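Local coordinates for cellobiose 2-epimerase (Ruminococcus albus, PDB 3VW5), which catalyses the reversible epimerisation of cellobiose to 4-O-beta-D-glucopyranosyl-D-mannose, converting a sugar that carries no activating modification, at residues R22-G27 with A73-E78; E191-D196 with K200-L205; W349-T354 with P368-Y373. The protein carries 2 engineered substitutions. All coordinates share one frame; numbering follows the deposited sequence.

The three contacts join different parts of one (alpha/alpha)6 barrel and share no helix or strand. Contact 1 is a surface contact: a loop is held to helix 67-84 by a guanidinium-imidazole stack and one hydrogen bond to a backbone carbonyl. Contact 2 is buried between two successive antiparallel helices and is wholly apolar across its segments. Contact 3 is also buried, with its centre about 12 Å from that of the chain, yet it joins two non-helical stretches through a buried lysine that donates to a backbone carbonyl and is paired with Glu348. Contacts 2 and 3 lie on opposite sides of the chain's centre, with their own centres about 29 Å apart.

Contact 1. Residues R22-G27 with A73-E78; sequences RDDENG and AKHAYE
Arg22 and His75 lie face on face where the loop following helix 2-19 folds onto helix 67-84, on the surface of this (alpha/alpha)6 barrel. The guanidinium is spread over one face of the imidazole, with centres 3.9 Å apart and planes only 22° from parallel. NE stands over the middle of the ring, and lower down the Arg22 chain CG comes within 3.5 Å of CD2 of His75. With chi1 of -177°, CG of His75 is anti to its backbone N, which carries the ring outward from the helix into the loop.

At the ring edge, NE2 of His75 donates to the backbone O of Asp23 over 2.9 Å. The oxygen lies close to the ring plane, but the donor stands 64° out of the carbonyl plane, and the bond is bent. The same NE2 also reaches Gly28 O in a weak bond. Asp24 comes obliquely to the ring with OD1 3.6 Å from CE1 of His75, while this oxygen forms a salt bridge with Arg22 NE, which limits how the guanidinium can turn.

Asp23 shapes the loop through an Asx motif, its OD2 accepting from the backbone N of Asn26, and its OD1 forms a salt bridge with Lys45. Arg22 NH1 is bonded to Asn72 OD1, a second tie to helix 67-84. A leucine in place of His75 would probably leave Asp23 O without its side-chain donor from the helix and the guanidinium without a flat partner to lie on. At the far end of the stack NH2 of Arg22 sits 3.3 Å from ND1 of His75, where the poor angle makes this a face contact and no hydrogen bond.

Contact 2. Residues E191-D196 with K200-L205; sequences ELYKAD and KVADRL
Tyr193 and Val201 mark the nearest backbone approach, with CA atoms 6.4 Å apart, between helix 179-196 and helix 199-216. The two short segments run nearly antiparallel, at 154° between their N-to-C directions, and their axes approach to 9.4 Å. Because a very short turn separates the helices, they form a tight alpha-alpha hairpin, one of the helical pairs from which the (alpha/alpha)6 barrel is built.

Two apolar meetings fill the gap. Leu192 and Val201 cross at about a right angle, the CD1 methyl of the leucine resting 3.7 Å from CG2 of the valine. CG1, the other valine branch, is anti to the backbone N (chi1 179°); from there it faces CB of Leu192 and comes to 4.4 Å from the backbone N of Tyr193. One residue further along each helix, Ala202 brings its CB obliquely to the Tyr193 ring, 3.6 Å from CE1, with CD1 almost as near. The Tyr193 side chain runs across helix 199-216, where the alanine offers only a methyl, and its phenol oxygen bonds with Glu199 OE1 at the start of that helix.

Other helices close the layer: Leu258 of helix 241-258 touches both Tyr193 and Ala202, whereas Leu132 and Tyr136 of helix 129-145 lie against Leu192, and Phe139 against Val201.

No hydrogen bond or salt bridge crosses between the segments. This hairpin therefore joins here by methyl and ring surfaces alone, an adhesion that depends on matching shapes, with the polar end of Tyr193 served by Glu199.

Contact 3. Residues W349-T354 with P368-Y373; sequences WYSEVT and PWKCPY
Trp349 meets Lys370 with its peptide group and not with its ring: the flat group touched across this contact is a backbone carbonyl. Its O accepts from NZ of Lys370 at 2.9 Å. The donor is tilted 28° from the carbonyl plane. The side chain of Trp349 leads away at its end and packs against Ile336 and Ile340 of helix 323-340 and Ile14 of helix 2-19, and its NE1 bonds to Glu9.

The lysine chain is extended as far as CE, then bends at the last torsion (chi4 -68°), which turns NZ to the carbonyl of Trp349. Along the way its methylenes lie beside Ser351: CD is 3.8 Å from CB of the serine, and CE passes 3.7 Å from CA of the same residue. CE also comes to 3.4 Å from the oxygen of Trp349.

The buried ammonium is well provided for. Besides Trp349 O it bonds to the backbone O of Thr365 and forms a salt bridge with Glu348, which is likely to keep the lysine protonated, while Trp303 adds a cation-pi contact.

The residues joined are two loop pieces: Trp349 to Ser351, just ahead of strand 352-353, and the loop carrying Lys370. Strand 352-353 pairs antiparallel with strand 296-302, while the loop holding Lys370 runs on to Pro372, the N-cap of helix 373-385. Lys370 so ties the approach to helix 373-385 to the loop that leads into strand 352-353, a loop-to-loop tie within the (alpha/alpha)6 barrel of the N-acylglucosamine 2-epimerase family.

Contact 1. Residues R22-G27 with A73-E78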
loop_
_atom_site.group_PDB
_atom_site.type_symbol
_atom_site.label_atom_id
_atom_site.label_comp_id
_atom_site.label_asym_id
_atom_site.label_seq_id
_atom_site.Cartn_x
_atom_site.Cartn_y
_atom_site.Cartn_z
ATOM N N ARG A 22 -6.019 16.072 -11.106
ATOM C CA ARG A 22 -6.551 15.476 -12.325
ATOM C C ARG A 22 -5.990 16.173 -13.571
ATOM O O ARG A 22 -6.005 17.400 -13.674
ATOM C CB ARG A 22 -8.076 15.535 -12.321
ATOM C CG ARG A 22 -8.733 14.668 -13.371
ATOM C CD ARG A 22 -10.265 14.788 -13.367
ATOM N NE ARG A 22 -10.817 14.436 -14.680
ATOM C CZ ARG A 22 -11.878 13.655 -14.870
ATOM N NH1 ARG A 22 -12.537 13.139 -13.830
ATOM N NH2 ARG A 22 -12.281 13.395 -16.109
ATOM N N ASP A 23 -5.478 15.381 -14.505
ATOM C CA ASP A 23 -4.975 15.889 -15.778
ATOM C C ASP A 23 -5.956 15.553 -16.907
ATOM O O ASP A 23 -5.940 14.439 -17.452
ATOM C CB ASP A 23 -3.599 15.293 -16.078
ATOM C CG ASP A 23 -2.944 15.919 -17.289
ATOM O OD1 ASP A 23 -1.699 15.785 -17.465
ATOM O OD2 ASP A 23 -3.683 16.562 -18.065
ATOM N N ASP A 24 -6.817 16.507 -17.246
ATOM C CA ASP A 24 -7.766 16.313 -18.339
ATOM C C ASP A 24 -7.134 16.634 -19.690
ATOM O O ASP A 24 -7.705 16.341 -20.732
ATOM C CB ASP A 24 -9.024 17.157 -18.135
ATOM C CG ASP A 24 -9.814 16.745 -16.910
ATOM O OD1 ASP A 24 -10.204 15.557 -16.819
ATOM O OD2 ASP A 24 -10.044 17.615 -16.037
ATOM N N GLU A 25 -5.948 17.219 -19.673
ATOM C CA GLU A 25 -5.241 17.550 -20.910
ATOM C C GLU A 25 -4.462 16.362 -21.501
ATOM O O GLU A 25 -4.586 16.036 -22.685
ATOM C CB GLU A 25 -4.299 18.732 -20.664
ATOM C CG GLU A 25 -4.910 19.809 -19.733
ATOM C CD GLU A 25 -4.269 19.841 -18.335
ATOM O OE1 GLU A 25 -3.045 20.140 -18.250
ATOM O OE2 GLU A 25 -4.986 19.557 -17.324
ATOM N N ASN A 26 -3.658 15.708 -20.674
ATOM C CA ASN A 26 -2.916 14.551 -21.149
ATOM C C ASN A 26 -3.355 13.218 -20.524
ATOM O O ASN A 26 -2.727 12.185 -20.762
ATOM C CB ASN A 26 -1.412 14.768 -21.002
ATOM C CG ASN A 26 -0.861 15.746 -22.039
ATOM O OD1 ASN A 26 -0.846 15.453 -23.241
ATOM N ND2 ASN A 26 -0.389 16.901 -21.576
ATOM N N GLY A 27 -4.436 13.239 -19.748
ATOM C CA GLY A 27 -4.974 12.016 -19.172
ATOM C C GLY A 27 -4.342 11.651 -17.844
ATOM O O GLY A 27 -3.211 12.020 -17.555
ATOM N N ALA A 73 -12.137 8.235 -10.282
ATOM C CA ALA A 73 -11.753 6.840 -10.416
ATOM C C ALA A 73 -11.724 6.477 -11.897
ATOM O O ALA A 73 -10.695 6.025 -12.420
ATOM C CB ALA A 73 -12.688 5.926 -9.647
ATOM N N LYS A 74 -12.835 6.703 -12.588
ATOM C CA LYS A 74 -12.899 6.329 -13.994
ATOM C C LYS A 74 -11.822 7.001 -14.839
ATOM O O LYS A 74 -11.308 6.399 -15.772
ATOM C CB LYS A 74 -14.295 6.574 -14.587
ATOM C CG LYS A 74 -14.379 6.272 -16.083
ATOM C CD LYS A 74 -15.775 6.491 -16.630
ATOM C CE LYS A 74 -15.735 6.788 -18.130
ATOM N NZ LYS A 74 -16.737 7.842 -18.504
ATOM N N HIS A 75 -11.468 8.237 -14.502
ATOM C CA HIS A 75 -10.436 8.974 -15.243
ATOM C C HIS A 75 -9.094 8.278 -15.148
ATOM O O HIS A 75 -8.388 8.147 -16.146
ATOM C CB HIS A 75 -10.304 10.418 -14.730
ATOM C CG HIS A 75 -9.320 11.249 -15.501
ATOM N ND1 HIS A 75 -9.556 11.682 -16.787
ATOM C CD2 HIS A 75 -8.093 11.716 -15.166
ATOM C CE1 HIS A 75 -8.519 12.383 -17.212
ATOM N NE2 HIS A 75 -7.620 12.424 -16.247
ATOM N N ALA A 76 -8.749 7.852 -13.935
ATOM C CA ALA A 76 -7.517 7.114 -13.681
ATOM C C ALA A 76 -7.544 5.719 -14.325
ATOM O O ALA A 76 -6.579 5.294 -14.982
ATOM C CB ALA A 76 -7.260 7.009 -12.173
ATOM N N TYR A 77 -8.649 5.007 -14.126
ATOM C CA TYR A 77 -8.859 3.730 -14.802
ATOM C C TYR A 77 -8.555 3.798 -16.302
ATOM O O TYR A 77 -7.825 2.950 -16.841
ATOM C CB TYR A 77 -10.284 3.238 -14.580
ATOM C CG TYR A 77 -10.700 2.100 -15.473
ATOM C CD1 TYR A 77 -10.248 0.812 -15.239
ATOM C CD2 TYR A 77 -11.586 2.304 -16.539
ATOM C CE1 TYR A 77 -10.650 -0.251 -16.050
ATOM C CE2 TYR A 77 -11.985 1.259 -17.354
ATOM C CZ TYR A 77 -11.514 -0.020 -17.103
ATOM O OH TYR A 77 -11.904 -1.074 -17.897
ATOM N N GLU A 78 -9.109 4.796 -16.981
ATOM C CA GLU A 78 -8.902 4.888 -18.419
ATOM C C GLU A 78 -7.420 5.015 -18.725
ATOM O O GLU A 78 -6.902 4.393 -19.654
ATOM C CB GLU A 78 -9.691 6.051 -19.022
ATOM C CG GLU A 78 -11.180 5.756 -19.190
ATOM C CD GLU A 78 -11.486 4.920 -20.431
ATOM O OE1 GLU A 78 -12.163 3.873 -20.275
ATOM O OE2 GLU A 78 -11.069 5.307 -21.562
#

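Contact 2. Residues E191-D196 with K200-L205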
loop_
_atom_site.group_PDB
_atom_site.type_symbol
_atom_site.label_atom_id
_atom_site.label_comp_id
_atom_site.label_asym_id
_atom_site.label_seq_id
_atom_site.Cartn_x
_atom_site.Cartn_y
_atom_site.Cartn_z
ATOM N N GLU A 191 -8.493 -8.692 -2.618
ATOM C CA GLU A 191 -9.500 -7.815 -3.204
ATOM C C GLU A 191 -10.159 -8.471 -4.415
ATOM O O GLU A 191 -11.344 -8.298 -4.632
ATOM C CB GLU A 191 -8.896 -6.439 -3.571
ATOM C CG GLU A 191 -9.894 -5.358 -3.992
ATOM C CD GLU A 191 -10.769 -4.856 -2.838
ATOM O OE1 GLU A 191 -11.604 -3.938 -3.063
ATOM O OE2 GLU A 191 -10.625 -5.369 -1.701
ATOM N N LEU A 192 -9.381 -9.213 -5.197
ATOM C CA LEU A 192 -9.899 -9.945 -6.349
ATOM C C LEU A 192 -10.863 -11.019 -5.881
ATOM O O LEU A 192 -11.830 -11.319 -6.555
ATOM C CB LEU A 192 -8.769 -10.626 -7.124
ATOM C CG LEU A 192 -8.810 -10.548 -8.654
ATOM C CD1 LEU A 192 -8.054 -11.727 -9.275
ATOM C CD2 LEU A 192 -10.232 -10.460 -9.179
ATOM N N TYR A 193 -10.590 -11.608 -4.723
ATOM C CA TYR A 193 -11.455 -12.669 -4.227
ATOM C C TYR A 193 -12.732 -12.058 -3.660
ATOM O O TYR A 193 -13.826 -12.559 -3.889
ATOM C CB TYR A 193 -10.734 -13.524 -3.183
ATOM C CG TYR A 193 -11.556 -14.672 -2.671
ATOM C CD1 TYR A 193 -11.589 -15.892 -3.348
ATOM C CD2 TYR A 193 -12.314 -14.539 -1.523
ATOM C CE1 TYR A 193 -12.345 -16.941 -2.892
ATOM C CE2 TYR A 193 -13.080 -15.584 -1.048
ATOM C CZ TYR A 193 -13.091 -16.790 -1.737
ATOM O OH TYR A 193 -13.863 -17.836 -1.261
ATOM N N LYS A 194 -12.579 -10.964 -2.925
ATOM C CA LYS A 194 -13.716 -10.198 -2.434
ATOM C C LYS A 194 -14.639 -9.852 -3.596
ATOM O O LYS A 194 -15.857 -9.954 -3.488
ATOM C CB LYS A 194 -13.223 -8.920 -1.742
ATOM C CG LYS A 194 -14.313 -7.947 -1.321
ATOM C CD LYS A 194 -14.064 -7.454 0.092
ATOM C CE LYS A 194 -15.289 -7.673 0.989
ATOM N NZ LYS A 194 -14.989 -7.385 2.433
ATOM N N ALA A 195 -14.043 -9.465 -4.718
ATOM C CA ALA A 195 -14.807 -9.015 -5.871
ATOM C C ALA A 195 -15.631 -10.109 -6.561
ATOM O O ALA A 195 -16.720 -9.825 -7.081
ATOM C CB ALA A 195 -13.898 -8.331 -6.885
ATOM N N ASP A 196 -15.119 -11.344 -6.581
ATOM C CA ASP A 196 -15.639 -12.342 -7.520
ATOM C C ASP A 196 -15.516 -13.815 -7.094
ATOM O O ASP A 196 -15.903 -14.721 -7.846
ATOM C CB ASP A 196 -14.982 -12.126 -8.885
ATOM C CG ASP A 196 -15.678 -12.866 -9.986
ATOM O OD1 ASP A 196 -16.755 -12.402 -10.416
ATOM O OD2 ASP A 196 -15.146 -13.905 -10.432
ATOM N N LYS A 200 -9.453 -20.289 -7.674
ATOM C CA LYS A 200 -8.067 -20.355 -8.131
ATOM C C LYS A 200 -7.274 -19.223 -7.480
ATOM O O LYS A 200 -6.125 -19.411 -7.080
ATOM C CB LYS A 200 -7.984 -20.249 -9.658
ATOM C CG LYS A 200 -7.417 -21.475 -10.367
ATOM C CD LYS A 200 -8.515 -22.402 -10.844
ATOM C CE LYS A 200 -8.124 -23.127 -12.133
ATOM N NZ LYS A 200 -9.225 -23.068 -13.169
ATOM N N VAL A 201 -7.896 -18.048 -7.379
ATOM C CA VAL A 201 -7.290 -16.896 -6.710
ATOM C C VAL A 201 -7.082 -17.165 -5.204
ATOM O O VAL A 201 -6.014 -16.899 -4.658
ATOM C CB VAL A 201 -8.115 -15.587 -6.962
ATOM C CG1 VAL A 201 -7.506 -14.380 -6.238
ATOM C CG2 VAL A 201 -8.202 -15.304 -8.439
ATOM N N ALA A 202 -8.086 -17.716 -4.534
ATOM C CA ALA A 202 -7.910 -18.063 -3.125
ATOM C C ALA A 202 -6.778 -19.065 -2.902
ATOM O O ALA A 202 -6.063 -18.984 -1.908
ATOM C CB ALA A 202 -9.202 -18.555 -2.507
ATOM N N ASP A 203 -6.590 -20.004 -3.817
ATOM C CA ASP A 203 -5.469 -20.930 -3.679
ATOM C C ASP A 203 -4.135 -20.202 -3.599
ATOM O O ASP A 203 -3.361 -20.435 -2.673
ATOM C CB ASP A 203 -5.448 -21.976 -4.796
ATOM C CG ASP A 203 -6.457 -23.083 -4.565
ATOM O OD1 ASP A 203 -6.784 -23.340 -3.377
ATOM O OD2 ASP A 203 -6.930 -23.679 -5.572
ATOM N N ARG A 204 -3.874 -19.312 -4.553
ATOM C CA ARG A 204 -2.623 -18.573 -4.550
ATOM C C ARG A 204 -2.508 -17.714 -3.281
ATOM O O ARG A 204 -1.451 -17.697 -2.626
ATOM C CB ARG A 204 -2.502 -17.719 -5.808
ATOM C CG ARG A 204 -2.767 -18.483 -7.096
ATOM C CD ARG A 204 -1.936 -19.737 -7.162
ATOM N NE ARG A 204 -0.508 -19.454 -7.067
ATOM C CZ ARG A 204 0.324 -20.087 -6.244
ATOM N NH1 ARG A 204 -0.130 -21.042 -5.442
ATOM N NH2 ARG A 204 1.610 -19.758 -6.223
ATOM N N LEU A 205 -3.601 -17.029 -2.932
ATOM C CA LEU A 205 -3.693 -16.255 -1.697
ATOM C C LEU A 205 -3.251 -17.071 -0.489
ATOM O O LEU A 205 -2.497 -16.572 0.354
ATOM C CB LEU A 205 -5.132 -15.782 -1.449
ATOM C CG LEU A 205 -5.426 -14.379 -0.878
ATOM C CD1 LEU A 205 -6.683 -14.406 -0.047
ATOM C CD2 LEU A 205 -4.287 -13.752 -0.060
#

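Contact 3. Residues W349-T354 with P368-Y373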
loop_
_atom_site.group_PDB
_atom_site.type_symbol
_atom_site.label_atom_id
_atom_site.label_comp_id
_atom_site.label_asym_id
_atom_site.label_seq_id
_atom_site.Cartn_x
_atom_site.Cartn_y
_atom_site.Cartn_z
ATOM N N TRP A 349 -0.147 15.983 3.124
ATOM C CA TRP A 349 0.650 15.441 4.220
ATOM C C TRP A 349 2.120 15.553 3.840
ATOM O O TRP A 349 2.484 15.287 2.699
ATOM C CB TRP A 349 0.319 13.964 4.502
ATOM C CG TRP A 349 -1.029 13.699 5.120
ATOM C CD1 TRP A 349 -2.162 14.479 5.010
ATOM C CD2 TRP A 349 -1.390 12.582 5.950
ATOM N NE1 TRP A 349 -3.193 13.912 5.722
ATOM C CE2 TRP A 349 -2.753 12.748 6.306
ATOM C CE3 TRP A 349 -0.701 11.455 6.416
ATOM C CZ2 TRP A 349 -3.439 11.823 7.111
ATOM C CZ3 TRP A 349 -1.384 10.542 7.222
ATOM C CH2 TRP A 349 -2.738 10.735 7.561
ATOM N N TYR A 350 2.963 15.950 4.785
ATOM C CA TYR A 350 4.394 15.851 4.573
ATOM C C TYR A 350 4.807 14.389 4.450
ATOM O O TYR A 350 4.307 13.525 5.177
ATOM C CB TYR A 350 5.157 16.476 5.733
ATOM C CG TYR A 350 5.061 17.968 5.816
ATOM C CD1 TYR A 350 5.841 18.783 4.996
ATOM C CD2 TYR A 350 4.217 18.571 6.735
ATOM C CE1 TYR A 350 5.772 20.161 5.091
ATOM C CE2 TYR A 350 4.132 19.943 6.835
ATOM C CZ TYR A 350 4.917 20.732 6.016
ATOM O OH TYR A 350 4.848 22.092 6.124
ATOM N N SER A 351 5.732 14.130 3.535
ATOM C CA SER A 351 6.333 12.809 3.358
ATOM C C SER A 351 7.063 12.279 4.611
ATOM O O SER A 351 6.769 11.179 5.095
ATOM C CB SER A 351 7.306 12.862 2.182
ATOM O OG SER A 351 7.694 11.570 1.782
ATOM N N GLU A 352 8.010 13.067 5.128
ATOM C CA GLU A 352 8.874 12.638 6.232
ATOM C C GLU A 352 9.146 13.748 7.258
ATOM O O GLU A 352 9.590 14.849 6.917
ATOM C CB GLU A 352 10.205 12.078 5.695
ATOM C CG GLU A 352 10.080 10.708 5.022
ATOM C CD GLU A 352 11.379 10.200 4.392
ATOM O OE1 GLU A 352 12.420 10.890 4.472
ATOM O OE2 GLU A 352 11.371 9.092 3.803
ATOM N N VAL A 353 8.888 13.454 8.526
ATOM C CA VAL A 353 9.209 14.404 9.580
ATOM C C VAL A 353 10.094 13.761 10.639
ATOM O O VAL A 353 9.784 12.666 11.113
ATOM C CB VAL A 353 7.953 14.964 10.260
ATOM C CG1 VAL A 353 8.357 15.989 11.307
ATOM C CG2 VAL A 353 7.039 15.590 9.238
ATOM N N THR A 354 11.180 14.451 11.005
ATOM C CA THR A 354 12.138 13.977 12.021
ATOM C C THR A 354 11.511 13.809 13.400
ATOM O O THR A 354 10.438 14.349 13.693
ATOM C CB THR A 354 13.353 14.940 12.198
ATOM O OG1 THR A 354 12.923 16.162 12.805
ATOM C CG2 THR A 354 14.062 15.232 10.880
ATOM N N PRO A 368 6.161 9.328 -7.720
ATOM C CA PRO A 368 5.968 7.902 -8.007
ATOM C C PRO A 368 5.732 7.074 -6.748
ATOM O O PRO A 368 5.017 6.084 -6.812
ATOM C CB PRO A 368 7.288 7.502 -8.683
ATOM C CG PRO A 368 7.814 8.762 -9.238
ATOM C CD PRO A 368 7.459 9.809 -8.218
ATOM N N TRP A 369 6.289 7.490 -5.621
ATOM C CA TRP A 369 6.142 6.725 -4.385
ATOM C C TRP A 369 5.241 7.345 -3.302
ATOM O O TRP A 369 5.049 6.751 -2.243
ATOM C CB TRP A 369 7.507 6.360 -3.815
ATOM C CG TRP A 369 8.147 5.228 -4.529
ATOM C CD1 TRP A 369 9.190 5.303 -5.406
ATOM C CD2 TRP A 369 7.789 3.835 -4.441
ATOM N NE1 TRP A 369 9.519 4.042 -5.859
ATOM C CE2 TRP A 369 8.674 3.126 -5.286
ATOM C CE3 TRP A 369 6.811 3.119 -3.724
ATOM C CZ2 TRP A 369 8.610 1.730 -5.438
ATOM C CZ3 TRP A 369 6.748 1.728 -3.880
ATOM C CH2 TRP A 369 7.645 1.052 -4.730
ATOM N N LYS A 370 4.668 8.516 -3.569
ATOM C CA LYS A 370 3.733 9.123 -2.619
ATOM C C LYS A 370 2.407 9.530 -3.278
ATOM O O LYS A 370 2.385 10.303 -4.247
ATOM C CB LYS A 370 4.382 10.301 -1.893
ATOM C CG LYS A 370 3.515 10.886 -0.806
ATOM C CD LYS A 370 4.289 11.853 0.059
ATOM C CE LYS A 370 3.415 12.398 1.180
ATOM N NZ LYS A 370 2.344 13.266 0.657
ATOM N N CYS A 371 1.309 9.002 -2.727
ATOM C CA CYS A 371 -0.022 9.048 -3.349
ATOM C C CYS A 371 -1.110 9.135 -2.268
ATOM O O CYS A 371 -0.788 9.279 -1.094
ATOM C CB CYS A 371 -0.241 7.794 -4.214
ATOM S SG CYS A 371 1.087 6.560 -4.090
ATOM N N PRO A 372 -2.405 9.052 -2.660
ATOM C CA PRO A 372 -3.458 9.147 -1.636
ATOM C C PRO A 372 -3.836 7.820 -0.996
ATOM O O PRO A 372 -4.769 7.776 -0.210
ATOM C CB PRO A 372 -4.658 9.707 -2.415
ATOM C CG PRO A 372 -4.454 9.259 -3.785
ATOM C CD PRO A 372 -2.961 9.128 -4.024
ATOM N N TYR A 373 -3.112 6.761 -1.320
ATOM C CA TYR A 373 -3.522 5.413 -0.950
ATOM C C TYR A 373 -3.359 5.095 0.543
ATOM O O TYR A 373 -4.342 4.776 1.223
ATOM C CB TYR A 373 -2.827 4.405 -1.875
ATOM C CG TYR A 373 -2.372 3.094 -1.268
ATOM C CD1 TYR A 373 -3.283 2.100 -0.921
ATOM C CD2 TYR A 373 -1.013 2.819 -1.107
ATOM C CE1 TYR A 373 -2.849 0.891 -0.396
ATOM C CE2 TYR A 373 -0.574 1.618 -0.585
ATOM C CZ TYR A 373 -1.488 0.659 -0.228
ATOM O OH TYR A 373 -1.051 -0.542 0.293
#